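Local coordinates for plasmin and fibronectin-binding protein A (Streptococcus pneumoniae, PDB 4MR0) that acts as a fibronectin-dependent adhesin and invasin on the pneumococcal surface, binding human fibronectin, plasmin, plasminogen and serum albumin, at residues L116-Y121 with G149-P154; A134-I139 with E162-K167; A141-L146 with S168-E173; G156-K161 with E176-L181. All blocks are in the same frame, centred on the assembly; numbering follows the deposited sequence.

Interaction 1 (L116-Y121 with G149-P154); sequences LSVKDY and GNVYFP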
loop_
_atom_site.group_PDB
_atom_site.type_symbol
_atom_site.label_atom_id
_atom_site.label_comp_id
_atom_site.label_asym_id
_atom_site.label_seq_id
_atom_site.Cartn_x
_atom_site.Cartn_y
_atom_site.Cartn_z
ATOM N N LEU A 116 -17.470 -2.235 -28.046
ATOM C CA LEU A 116 -17.036 -3.426 -28.764
ATOM C C LEU A 116 -16.923 -4.583 -27.789
ATOM O O LEU A 116 -16.401 -4.415 -26.688
ATOM C CB LEU A 116 -15.663 -3.196 -29.405
ATOM C CG LEU A 116 -15.419 -1.882 -30.149
ATOM C CD1 LEU A 116 -13.965 -1.836 -30.599
ATOM C CD2 LEU A 116 -16.360 -1.756 -31.342
ATOM N N SER A 117 -17.417 -5.751 -28.184
ATOM C CA SER A 117 -17.317 -6.926 -27.331
ATOM C C SER A 117 -16.040 -7.658 -27.719
ATOM O O SER A 117 -15.712 -7.751 -28.898
ATOM C CB SER A 117 -18.513 -7.854 -27.541
ATOM O OG SER A 117 -18.302 -9.092 -26.880
ATOM N N VAL A 118 -15.304 -8.164 -26.734
ATOM C CA VAL A 118 -14.081 -8.889 -27.045
ATOM C C VAL A 118 -14.413 -10.163 -27.821
ATOM O O VAL A 118 -13.538 -10.764 -28.444
ATOM C CB VAL A 118 -13.304 -9.267 -25.771
ATOM C CG1 VAL A 118 -12.711 -8.010 -25.130
ATOM C CG2 VAL A 118 -14.228 -9.977 -24.793
ATOM N N LYS A 119 -15.680 -10.570 -27.776
ATOM C CA LYS A 119 -16.129 -11.768 -28.492
ATOM C C LYS A 119 -16.131 -11.478 -29.991
ATOM O O LYS A 119 -15.981 -12.383 -30.814
ATOM C CB LYS A 119 -17.542 -12.166 -28.043
ATOM C CG LYS A 119 -17.688 -12.364 -26.541
ATOM C CD LYS A 119 -16.793 -13.480 -26.027
ATOM C CE LYS A 119 -17.507 -14.823 -26.002
ATOM N NZ LYS A 119 -18.502 -14.889 -24.893
ATOM N N ASP A 120 -16.303 -10.203 -30.330
ATOM C CA ASP A 120 -16.317 -9.767 -31.720
ATOM C C ASP A 120 -15.006 -10.094 -32.415
ATOM O O ASP A 120 -14.945 -10.159 -33.647
ATOM C CB ASP A 120 -16.546 -8.256 -31.797
ATOM C CG ASP A 120 -17.954 -7.855 -31.412
ATOM O OD1 ASP A 120 -18.640 -8.649 -30.732
ATOM O OD2 ASP A 120 -18.368 -6.735 -31.784
ATOM N N TYR A 121 -13.956 -10.302 -31.628
ATOM C CA TYR A 121 -12.650 -10.585 -32.198
ATOM C C TYR A 121 -12.130 -11.992 -31.959
ATOM O O TYR A 121 -10.938 -12.257 -32.123
ATOM C CB TYR A 121 -11.640 -9.548 -31.699
ATOM C CG TYR A 121 -12.100 -8.132 -31.955
ATOM C CD1 TYR A 121 -13.015 -7.515 -31.104
ATOM C CD2 TYR A 121 -11.657 -7.425 -33.076
ATOM C CE1 TYR A 121 -13.479 -6.227 -31.359
ATOM C CE2 TYR A 121 -12.117 -6.136 -33.341
ATOM C CZ TYR A 121 -13.027 -5.547 -32.478
ATOM O OH TYR A 121 -13.493 -4.279 -32.729
ATOM N N GLY A 149 -14.239 4.006 -27.949
ATOM C CA GLY A 149 -13.122 3.581 -27.129
ATOM C C GLY A 149 -13.570 2.600 -26.063
ATOM O O GLY A 149 -12.779 2.196 -25.209
ATOM N N ASN A 150 -14.841 2.207 -26.123
ATOM C CA ASN A 150 -15.410 1.276 -25.155
ATOM C C ASN A 150 -15.310 -0.187 -25.570
ATOM O O ASN A 150 -15.687 -0.560 -26.686
ATOM C CB ASN A 150 -16.874 1.632 -24.890
ATOM C CG ASN A 150 -17.029 3.002 -24.261
ATOM O OD1 ASN A 150 -16.608 3.225 -23.129
ATOM N ND2 ASN A 150 -17.626 3.930 -24.997
ATOM N N VAL A 151 -14.797 -1.002 -24.651
ATOM C CA VAL A 151 -14.632 -2.439 -24.854
ATOM C C VAL A 151 -15.410 -3.167 -23.756
ATOM O O VAL A 151 -15.321 -2.805 -22.583
ATOM C CB VAL A 151 -13.139 -2.841 -24.783
ATOM C CG1 VAL A 151 -12.994 -4.355 -24.888
ATOM C CG2 VAL A 151 -12.366 -2.163 -25.909
ATOM N N TYR A 152 -16.176 -4.189 -24.132
ATOM C CA TYR A 152 -16.965 -4.925 -23.149
ATOM C C TYR A 152 -16.595 -6.402 -23.046
ATOM O O TYR A 152 -16.213 -7.028 -24.035
ATOM C CB TYR A 152 -18.455 -4.796 -23.478
ATOM C CG TYR A 152 -19.361 -5.484 -22.484
ATOM C CD1 TYR A 152 -19.495 -5.002 -21.180
ATOM C CD2 TYR A 152 -20.076 -6.630 -22.840
ATOM C CE1 TYR A 152 -20.319 -5.644 -20.254
ATOM C CE2 TYR A 152 -20.902 -7.283 -21.921
ATOM C CZ TYR A 152 -21.017 -6.785 -20.633
ATOM O OH TYR A 152 -21.820 -7.437 -19.722
ATOM N N PHE A 153 -16.713 -6.945 -21.838
ATOM C CA PHE A 153 -16.413 -8.345 -21.572
ATOM C C PHE A 153 -17.648 -9.057 -21.022
ATOM O O PHE A 153 -18.059 -8.809 -19.886
ATOM C CB PHE A 153 -15.291 -8.495 -20.532
ATOM C CG PHE A 153 -13.921 -8.104 -21.027
ATOM C CD1 PHE A 153 -13.586 -6.765 -21.216
ATOM C CD2 PHE A 153 -12.956 -9.077 -21.261
ATOM C CE1 PHE A 153 -12.301 -6.400 -21.632
ATOM C CE2 PHE A 153 -11.666 -8.727 -21.675
ATOM C CZ PHE A 153 -11.339 -7.389 -21.860
ATOM N N PRO A 154 -18.266 -9.938 -21.828
ATOM C CA PRO A 154 -19.454 -10.685 -21.396
ATOM C C PRO A 154 -19.054 -11.712 -20.332
ATOM O O PRO A 154 -17.865 -11.943 -20.103
ATOM C CB PRO A 154 -19.922 -11.370 -22.683
ATOM C CG PRO A 154 -19.470 -10.415 -23.759
ATOM C CD PRO A 154 -18.079 -10.049 -23.286
#

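Interaction 2 (A134-I139 with E162-K167); sequences AIQDAI and EIVFLK. With MN (manganese (II) ion), chain F.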
loop_
_atom_site.group_PDB
_atom_site.type_symbol
_atom_site.label_atom_id
_atom_site.label_comp_id
_atom_site.label_asym_id
_atom_site.label_seq_id
_atom_site.Cartn_x
_atom_site.Cartn_y
_atom_site.Cartn_z
ATOM N N ALA A 134 -7.451 -11.679 -29.114
ATOM C CA ALA A 134 -8.791 -11.153 -29.351
ATOM C C ALA A 134 -9.003 -9.896 -28.511
ATOM O O ALA A 134 -9.526 -8.887 -28.997
ATOM C CB ALA A 134 -9.842 -12.208 -28.997
ATOM N N ILE A 135 -8.597 -9.969 -27.248
ATOM C CA ILE A 135 -8.718 -8.843 -26.330
ATOM C C ILE A 135 -7.863 -7.671 -26.824
ATOM O O ILE A 135 -8.313 -6.532 -26.851
ATOM C CB ILE A 135 -8.285 -9.260 -24.898
ATOM C CG1 ILE A 135 -9.258 -10.312 -24.361
ATOM C CG2 ILE A 135 -8.248 -8.038 -23.971
ATOM C CD1 ILE A 135 -8.751 -11.075 -23.138
ATOM N N GLN A 136 -6.635 -7.953 -27.241
ATOM C CA GLN A 136 -5.762 -6.890 -27.727
ATOM C C GLN A 136 -6.338 -6.226 -28.979
ATOM O O GLN A 136 -6.275 -5.005 -29.125
ATOM C CB GLN A 136 -4.369 -7.440 -28.029
ATOM C CG GLN A 136 -3.309 -6.359 -28.237
ATOM C CD GLN A 136 -3.145 -5.449 -27.023
ATOM O OE1 GLN A 136 -3.552 -4.284 -27.036
ATOM N NE2 GLN A 136 -2.558 -5.984 -25.963
ATOM N N ASP A 137 -6.899 -7.025 -29.885
ATOM C CA ASP A 137 -7.483 -6.475 -31.107
ATOM C C ASP A 137 -8.664 -5.567 -30.769
ATOM O O ASP A 137 -8.888 -4.552 -31.427
ATOM C CB ASP A 137 -7.946 -7.599 -32.049
ATOM C CG ASP A 137 -6.799 -8.480 -32.518
ATOM O OD1 ASP A 137 -5.670 -7.967 -32.657
ATOM O OD2 ASP A 137 -7.029 -9.685 -32.762
ATOM N N ALA A 138 -9.420 -5.937 -29.743
ATOM C CA ALA A 138 -10.562 -5.141 -29.323
ATOM C C ALA A 138 -10.054 -3.794 -28.826
ATOM O O ALA A 138 -10.561 -2.742 -29.216
ATOM C CB ALA A 138 -11.324 -5.854 -28.215
ATOM N N ILE A 139 -9.044 -3.837 -27.963
ATOM C CA ILE A 139 -8.461 -2.625 -27.411
ATOM C C ILE A 139 -7.878 -1.750 -28.515
ATOM O O ILE A 139 -8.108 -0.542 -28.543
ATOM C CB ILE A 139 -7.352 -2.967 -26.384
ATOM C CG1 ILE A 139 -7.977 -3.623 -25.146
ATOM C CG2 ILE A 139 -6.599 -1.712 -25.986
ATOM C CD1 ILE A 139 -6.965 -4.143 -24.155
ATOM N N GLU A 162 -0.150 -14.116 -22.505
ATOM C CA GLU A 162 0.836 -13.047 -22.621
ATOM C C GLU A 162 0.180 -11.758 -22.146
ATOM O O GLU A 162 -1.038 -11.706 -21.933
ATOM C CB GLU A 162 1.338 -12.888 -24.062
ATOM C CG GLU A 162 2.811 -13.289 -24.273
ATOM C CD GLU A 162 3.821 -12.273 -23.722
ATOM O OE1 GLU A 162 3.413 -11.244 -23.139
ATOM O OE2 GLU A 162 5.041 -12.504 -23.881
ATOM N N ILE A 163 1.000 -10.726 -21.982
ATOM C CA ILE A 163 0.567 -9.420 -21.501
ATOM C C ILE A 163 -0.342 -8.677 -22.468
ATOM O O ILE A 163 -0.118 -8.684 -23.676
ATOM C CB ILE A 163 1.803 -8.521 -21.216
ATOM C CG1 ILE A 163 2.748 -9.227 -20.238
ATOM C CG2 ILE A 163 1.362 -7.170 -20.661
ATOM C CD1 ILE A 163 4.102 -8.540 -20.099
ATOM N N VAL A 164 -1.372 -8.044 -21.913
ATOM C CA VAL A 164 -2.321 -7.241 -22.673
ATOM C C VAL A 164 -1.898 -5.787 -22.459
ATOM O O VAL A 164 -1.570 -5.390 -21.337
ATOM C CB VAL A 164 -3.760 -7.427 -22.136
ATOM C CG1 VAL A 164 -4.715 -6.480 -22.858
ATOM C CG2 VAL A 164 -4.196 -8.879 -22.312
ATOM N N PHE A 165 -1.901 -4.995 -23.524
ATOM C CA PHE A 165 -1.488 -3.606 -23.415
ATOM C C PHE A 165 -2.634 -2.620 -23.548
ATOM O O PHE A 165 -3.301 -2.557 -24.582
ATOM C CB PHE A 165 -0.413 -3.322 -24.463
ATOM C CG PHE A 165 0.747 -4.265 -24.380
ATOM C CD1 PHE A 165 1.651 -4.179 -23.327
ATOM C CD2 PHE A 165 0.901 -5.286 -25.318
ATOM C CE1 PHE A 165 2.685 -5.102 -23.198
ATOM C CE2 PHE A 165 1.934 -6.217 -25.199
ATOM C CZ PHE A 165 2.830 -6.121 -24.136
ATOM N N LEU A 166 -2.866 -1.860 -22.482
ATOM C CA LEU A 166 -3.918 -0.862 -22.475
ATOM C C LEU A 166 -3.429 0.284 -23.345
ATOM O O LEU A 166 -2.222 0.506 -23.462
ATOM C CB LEU A 166 -4.169 -0.377 -21.046
ATOM C CG LEU A 166 -4.574 -1.493 -20.072
ATOM C CD1 LEU A 166 -4.685 -0.928 -18.664
ATOM C CD2 LEU A 166 -5.899 -2.117 -20.516
ATOM N N LYS A 167 -4.356 0.999 -23.973
ATOM C CA LYS A 167 -3.977 2.110 -24.837
ATOM C C LYS A 167 -4.748 3.341 -24.411
ATOM O O LYS A 167 -5.758 3.241 -23.711
ATOM C CB LYS A 167 -4.297 1.790 -26.299
ATOM C CG LYS A 167 -3.665 0.509 -26.841
ATOM C CD LYS A 167 -2.163 0.639 -27.012
ATOM C CE LYS A 167 -1.567 -0.601 -27.670
ATOM N NZ LYS A 167 -2.073 -0.795 -29.060
HETATM MN MN MN F . 6.886 -11.359 -23.614
HETATM O O HOH W 1 5.414 -9.495 -23.401
HETATM O O HOH W 2 8.122 -13.341 -24.101
HETATM O O HOH W 3 6.638 -10.885 -25.817
#

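Interaction 3 (A141-L146 with S168-E173); sequences AAAQGL and SHTHLE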
loop_
_atom_site.group_PDB
_atom_site.type_symbol
_atom_site.label_atom_id
_atom_site.label_comp_id
_atom_site.label_asym_id
_atom_site.label_seq_id
_atom_site.Cartn_x
_atom_site.Cartn_y
_atom_site.Cartn_z
ATOM N N ALA A 141 -8.668 -1.548 -31.649
ATOM C CA ALA A 141 -9.723 -0.929 -32.445
ATOM C C ALA A 141 -10.354 0.221 -31.668
ATOM O O ALA A 141 -10.648 1.280 -32.229
ATOM C CB ALA A 141 -10.785 -1.961 -32.801
ATOM N N ALA A 142 -10.556 0.012 -30.369
ATOM C CA ALA A 142 -11.155 1.032 -29.520
ATOM C C ALA A 142 -10.261 2.268 -29.462
ATOM O O ALA A 142 -10.748 3.401 -29.479
ATOM C CB ALA A 142 -11.378 0.478 -28.119
ATOM N N ALA A 143 -8.952 2.035 -29.394
ATOM C CA ALA A 143 -7.968 3.111 -29.332
ATOM C C ALA A 143 -8.030 3.990 -30.576
ATOM O O ALA A 143 -7.661 5.166 -30.535
ATOM C CB ALA A 143 -6.569 2.530 -29.172
ATOM N N GLN A 144 -8.497 3.417 -31.679
ATOM C CA GLN A 144 -8.613 4.157 -32.931
ATOM C C GLN A 144 -9.885 4.990 -32.949
ATOM O O GLN A 144 -10.062 5.844 -33.817
ATOM C CB GLN A 144 -8.611 3.200 -34.126
ATOM C CG GLN A 144 -7.257 2.582 -34.428
ATOM C CD GLN A 144 -6.157 3.631 -34.520
ATOM O OE1 GLN A 144 -6.335 4.682 -35.144
ATOM N NE2 GLN A 144 -5.012 3.349 -33.902
ATOM N N GLY A 145 -10.773 4.730 -31.995
ATOM C CA GLY A 145 -12.013 5.478 -31.918
ATOM C C GLY A 145 -13.258 4.613 -31.984
ATOM O O GLY A 145 -14.338 5.052 -31.592
ATOM N N LEU A 146 -13.118 3.387 -32.477
ATOM C CA LEU A 146 -14.259 2.486 -32.593
ATOM C C LEU A 146 -14.996 2.271 -31.278
ATOM O O LEU A 146 -14.379 2.089 -30.226
ATOM C CB LEU A 146 -13.817 1.132 -33.160
ATOM C CG LEU A 146 -13.644 1.076 -34.679
ATOM C CD1 LEU A 146 -13.228 -0.326 -35.105
ATOM C CD2 LEU A 146 -14.957 1.466 -35.352
ATOM N N SER A 168 -4.265 4.504 -24.831
ATOM C CA SER A 168 -4.920 5.760 -24.501
ATOM C C SER A 168 -6.349 5.817 -25.028
ATOM O O SER A 168 -6.647 5.318 -26.119
ATOM C CB SER A 168 -4.135 6.942 -25.077
ATOM O OG SER A 168 -2.930 7.153 -24.363
ATOM N N HIS A 169 -7.219 6.434 -24.237
ATOM C CA HIS A 169 -8.622 6.618 -24.576
ATOM C C HIS A 169 -9.421 5.327 -24.763
ATOM O O HIS A 169 -10.327 5.263 -25.596
ATOM C CB HIS A 169 -8.731 7.505 -25.821
ATOM C CG HIS A 169 -8.023 8.818 -25.680
ATOM N ND1 HIS A 169 -8.392 9.765 -24.749
ATOM C CD2 HIS A 169 -6.932 9.316 -26.309
ATOM C CE1 HIS A 169 -7.559 10.789 -24.809
ATOM N NE2 HIS A 169 -6.662 10.540 -25.746
ATOM N N THR A 170 -9.082 4.295 -23.992
ATOM C CA THR A 170 -9.819 3.040 -24.063
ATOM C C THR A 170 -10.482 2.836 -22.707
ATOM O O THR A 170 -9.916 3.196 -21.672
ATOM C CB THR A 170 -8.907 1.832 -24.390
ATOM O OG1 THR A 170 -7.908 1.686 -23.375
ATOM C CG2 THR A 170 -8.235 2.022 -25.742
ATOM N N HIS A 171 -11.683 2.269 -22.714
ATOM C CA HIS A 171 -12.427 2.053 -21.480
ATOM C C HIS A 171 -13.038 0.660 -21.454
ATOM O O HIS A 171 -13.982 0.369 -22.189
ATOM C CB HIS A 171 -13.512 3.124 -21.352
ATOM C CG HIS A 171 -13.006 4.506 -21.619
ATOM N ND1 HIS A 171 -13.046 5.082 -22.873
ATOM C CD2 HIS A 171 -12.350 5.384 -20.823
ATOM C CE1 HIS A 171 -12.431 6.252 -22.837
ATOM N NE2 HIS A 171 -12.001 6.458 -21.605
ATOM N N LEU A 172 -12.479 -0.199 -20.606
ATOM C CA LEU A 172 -12.935 -1.572 -20.484
ATOM C C LEU A 172 -13.954 -1.737 -19.368
ATOM O O LEU A 172 -13.780 -1.218 -18.264
ATOM C CB LEU A 172 -11.742 -2.507 -20.238
ATOM C CG LEU A 172 -10.853 -2.859 -21.438
ATOM C CD1 LEU A 172 -10.373 -1.586 -22.117
ATOM C CD2 LEU A 172 -9.669 -3.705 -20.977
ATOM N N GLU A 173 -15.026 -2.456 -19.684
ATOM C CA GLU A 173 -16.091 -2.736 -18.732
ATOM C C GLU A 173 -16.305 -4.243 -18.773
ATOM O O GLU A 173 -16.524 -4.816 -19.845
ATOM C CB GLU A 173 -17.383 -2.031 -19.148
ATOM C CG GLU A 173 -18.501 -2.136 -18.119
ATOM C CD GLU A 173 -19.854 -1.699 -18.667
ATOM O OE1 GLU A 173 -19.884 -0.960 -19.675
ATOM O OE2 GLU A 173 -20.889 -2.092 -18.080
HETATM O O HOH W 4 -10.542 5.747 -28.164
HETATM O O HOH W 5 -5.902 6.305 -28.307
#

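Interaction 4 (G156-K161 with E176-L181); sequences GTYLVK and EKATIL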
loop_
_atom_site.group_PDB
_atom_site.type_symbol
_atom_site.label_atom_id
_atom_site.label_comp_id
_atom_site.label_asym_id
_atom_site.label_seq_id
_atom_site.Cartn_x
_atom_site.Cartn_y
_atom_site.Cartn_z
ATOM N N GLY A 156 -17.908 -14.885 -18.451
ATOM C CA GLY A 156 -16.972 -15.884 -18.933
ATOM C C GLY A 156 -15.616 -15.803 -18.270
ATOM O O GLY A 156 -15.396 -14.983 -17.381
ATOM N N THR A 157 -14.703 -16.669 -18.694
ATOM C CA THR A 157 -13.351 -16.675 -18.151
ATOM C C THR A 157 -12.410 -16.504 -19.332
ATOM O O THR A 157 -12.361 -17.342 -20.227
ATOM C CB THR A 157 -13.046 -17.985 -17.415
ATOM O OG1 THR A 157 -14.010 -18.171 -16.374
ATOM C CG2 THR A 157 -11.662 -17.938 -16.791
ATOM N N TYR A 158 -11.671 -15.401 -19.329
ATOM C CA TYR A 158 -10.763 -15.085 -20.417
ATOM C C TYR A 158 -9.307 -15.344 -20.075
ATOM O O TYR A 158 -8.671 -14.558 -19.382
ATOM C CB TYR A 158 -10.964 -13.625 -20.807
ATOM C CG TYR A 158 -12.401 -13.328 -21.167
ATOM C CD1 TYR A 158 -12.864 -13.516 -22.468
ATOM C CD2 TYR A 158 -13.312 -12.915 -20.194
ATOM C CE1 TYR A 158 -14.197 -13.305 -22.794
ATOM C CE2 TYR A 158 -14.654 -12.703 -20.508
ATOM C CZ TYR A 158 -15.087 -12.900 -21.812
ATOM O OH TYR A 158 -16.406 -12.696 -22.132
ATOM N N LEU A 159 -8.788 -16.462 -20.566
ATOM C CA LEU A 159 -7.403 -16.832 -20.327
ATOM C C LEU A 159 -6.474 -16.019 -21.227
ATOM O O LEU A 159 -6.783 -15.803 -22.401
ATOM C CB LEU A 159 -7.204 -18.321 -20.631
ATOM C CG LEU A 159 -5.762 -18.834 -20.682
ATOM C CD1 LEU A 159 -5.182 -18.865 -19.275
ATOM C CD2 LEU A 159 -5.729 -20.230 -21.310
ATOM N N VAL A 160 -5.358 -15.545 -20.675
ATOM C CA VAL A 160 -4.368 -14.821 -21.475
ATOM C C VAL A 160 -3.005 -15.447 -21.221
ATOM O O VAL A 160 -2.623 -15.678 -20.075
ATOM C CB VAL A 160 -4.312 -13.300 -21.158
ATOM C CG1 VAL A 160 -5.630 -12.649 -21.553
ATOM C CG2 VAL A 160 -3.987 -13.059 -19.684
ATOM N N LYS A 161 -2.277 -15.743 -22.290
ATOM C CA LYS A 161 -0.968 -16.363 -22.144
ATOM C C LYS A 161 0.190 -15.386 -22.312
ATOM O O LYS A 161 1.361 -15.780 -22.274
ATOM C CB LYS A 161 -0.819 -17.533 -23.116
ATOM C CG LYS A 161 -1.741 -18.704 -22.789
ATOM C CD LYS A 161 -1.224 -19.980 -23.430
ATOM C CE LYS A 161 -2.134 -21.158 -23.153
ATOM N NZ LYS A 161 -1.518 -22.422 -23.661
ATOM N N GLU A 176 -20.074 -8.667 -14.280
ATOM C CA GLU A 176 -19.813 -9.091 -12.916
ATOM C C GLU A 176 -19.263 -10.515 -12.901
ATOM O O GLU A 176 -18.427 -10.865 -12.063
ATOM C CB GLU A 176 -21.108 -9.006 -12.109
ATOM C CG GLU A 176 -22.332 -8.682 -12.970
ATOM C CD GLU A 176 -22.283 -7.280 -13.580
ATOM O OE1 GLU A 176 -22.325 -7.162 -14.827
ATOM O OE2 GLU A 176 -22.205 -6.296 -12.808
ATOM N N LYS A 177 -19.726 -11.338 -13.836
ATOM C CA LYS A 177 -19.271 -12.718 -13.904
ATOM C C LYS A 177 -18.186 -12.939 -14.950
ATOM O O LYS A 177 -17.967 -14.065 -15.409
ATOM C CB LYS A 177 -20.456 -13.659 -14.150
ATOM C CG LYS A 177 -21.494 -13.600 -13.032
ATOM C CD LYS A 177 -22.156 -14.954 -12.796
ATOM C CE LYS A 177 -23.136 -15.316 -13.902
ATOM N NZ LYS A 177 -24.371 -14.485 -13.834
ATOM N N ALA A 178 -17.511 -11.857 -15.330
ATOM C CA ALA A 178 -16.415 -11.943 -16.286
ATOM C C ALA A 178 -15.135 -12.016 -15.459
ATOM O O ALA A 178 -14.920 -11.197 -14.554
ATOM C CB ALA A 178 -16.390 -10.715 -17.189
ATOM N N THR A 179 -14.304 -13.013 -15.749
ATOM C CA THR A 179 -13.041 -13.197 -15.043
ATOM C C THR A 179 -11.871 -13.262 -16.022
ATOM O O THR A 179 -11.902 -14.015 -16.997
ATOM C CB THR A 179 -13.033 -14.514 -14.215
ATOM O OG1 THR A 179 -13.995 -14.428 -13.159
ATOM C CG2 THR A 179 -11.655 -14.758 -13.618
ATOM N N ILE A 180 -10.840 -12.468 -15.766
ATOM C CA ILE A 180 -9.664 -12.498 -16.613
ATOM C C ILE A 180 -8.694 -13.440 -15.910
ATOM O O ILE A 180 -8.298 -13.196 -14.769
ATOM C CB ILE A 180 -9.085 -11.079 -16.783
ATOM C CG1 ILE A 180 -10.060 -10.255 -17.633
ATOM C CG2 ILE A 180 -7.713 -11.135 -17.442
ATOM C CD1 ILE A 180 -9.618 -8.854 -17.911
ATOM N N LEU A 181 -8.342 -14.538 -16.575
ATOM C CA LEU A 181 -7.447 -15.529 -15.983
ATOM C C LEU A 181 -5.996 -15.390 -16.419
ATOM O O LEU A 181 -5.673 -15.499 -17.603
ATOM C CB LEU A 181 -7.949 -16.941 -16.314
ATOM C CG LEU A 181 -7.126 -18.122 -15.788
ATOM C CD1 LEU A 181 -7.062 -18.088 -14.265
ATOM C CD2 LEU A 181 -7.754 -19.430 -16.278
#

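Interaction 1 (L116-Y121 with G149-P154)
Val118 sets a methyl over one face of the Phe153 ring, offset toward its rim: CG1 lies 3.7 Å from the ring centroid, 16° off the normal, a CH-pi contact made just where the parallel pairing of the two segments ends. This is the N-terminal end of the right-handed parallel beta-helix, a pectate lyase-like fold, that forms this part of the longer adhesin; strand 116-117 runs beside strand 150-153. Pairing is short. Leu116 N donates to Asn150 O, Tyr152 N reaches Leu116 O at 2.6 Å, and Val118 N closes the ladder on Tyr152 O. From Val118 on the chain forms a 3-10 segment, preceded by an ST turn in which Ser117 OG, anti to its own backbone N (chi1 170°), accepts from Lys119 N at 3.1 Å. Val118 points toward strand 150-153; the same CG1 meets Val151 CG1 at 3.7 Å, the two valines crossing at about a right angle. The Phe153 ring also makes an edge-to-face contact with Tyr158 and packs on Ile135 of helix 132-143. On the side where Ser117 lies, the Pro154 ring packs against the turn: CG sits 3.6 Å from Ser117 OG and 3.8 Å from Lys119 CG.

Interaction 2 (A134-I139 with E162-K167)
Ile139 CD1 presses against Val164 CG1 at 3.5 Å, close for two methyl carbons, and makes this the close-packed core of the interface. Here helix 132-143, which caps the N-terminal end of the parallel beta-helix, lies against strand 164-165 of the first turns. Val164 CG1, anti to its backbone N (chi1 175°), also touches Ile135 CG2 at 4.0 Å, one helical turn earlier, while Leu166 CD2 stands farther from Ile139 CD1. Gln136 bends at chi2 and brings its amide group up to the backbone of Phe165, in a buried position between helix and strand. Packing is looser around Lys167, which is partly exposed: its CG meets Ile139 CG2 at 3.8 Å, the chains crossing at about a right angle, and its ammonium forms a salt bridge with Asp140. At the other end of the segment, Glu162 turns to a hydrated manganese ion that His189 and Thr200 also bind. Its OE1 accepts from Ile163 N at 2.7 Å, on the anti side, and from a metal-bound water; the other oxygen, OE2, holds the manganese at 2.2 Å.

Interaction 3 (A141-L146 with S168-E173)
A Schellman motif ends the helix that caps the parallel beta-helix, and the contact joins this last turn to the start of strand 170-174. Ala143 and Thr170 carry it: Thr170 CG2 rests 3.7 Å from Ala143 N and 3.8 Å from Ala143 CB, with Ala142 CB at 4.2 Å. The threonine puts this methyl anti to its carbonyl carbon and OG1 between the backbone N and the carbonyl carbon (chi1 60°). The branch is thus divided, methyl to the helix, hydroxyl back to Lys167 O, which it hydrogen-bonds. Two waters span the backbones. One donates to Ala142 O and, at 2.6 Å, to His169 O; the second donates to Ser168 O and to Ala143 O, the latter at 3.1 Å, so carbonyls of the last turn are tied to the start of strand 170-174 through solvent. In the motif itself Leu146 N bonds Ala141 O and Gly145 N, at phi 122°, bonds Ala142 O; Gln144 N also reaches Ala141 O, from the opposite face of its plane. Ser168 and His169 bond Glu212 and Asp213 of strand 211-217. Strand 170-174 lies between strands 150-153 and 211-217, with Ala142 packed on Val151 of the former.

Interaction 4 (G156-K161 with E176-L181)
Leu159 and Leu181 lie on the same side of two paired strands and cross obliquely, CD1 of the first 4.0 Å from CD2 of the second. The Leu181 CB also meets Thr157 CG2 at 3.9 Å; Thr157, Thr179 and the two leucines share this face. On the other side Tyr158 alternates with them. Its ring meets Ala178 CB at the edge, near the ring plane, CE2 being the nearest atom at 4.2 Å, while its hydroxyl hydrogen-bonds Pro154 O. Ile180 shares this side. The pairing is the parallel ladder of successive turns in the beta-helix, strand 156-160 stacked on strand 178-182, and the axes of segments 156-160 and 178-181 differ by 18° in direction. Gly156, at phi 147°, begins it, its N giving a bond to Lys177 O. Thr179 N then bonds Gly156 O, and Tyr158 N reaches Thr179 O at 2.7 Å. Leu181 N meets Tyr158 O at 2.8 Å. Val160 N ends the run on Leu181 O, beside which its CG2 stands 3.6 Å away.

How the interactions relate
All four contacts build the N-terminal end of the beta-helix, and helix 132-143 runs through two of them. Its Ile135 links interactions 1, 2 and 4: CG2 is 3.8 Å from Phe153 CZ, and CD1 is 3.8 Å from Val160 CG1. Interactions 1 and 3 are neighbours in the stack, strand 150-153 pairing with strand 170-174, with Phe153 N 2.9 Å from Glu173 O. Interactions 2 and 3 meet where Lys167 CB packs on Ala143 CB at 3.7 Å. Interactions 3 and 4, about 19 Å apart between centres, adjoin in sequence. A manganese ion is bound by Glu162 of interaction 2; the Val160 side chain of interaction 4 is about 12 Å from it.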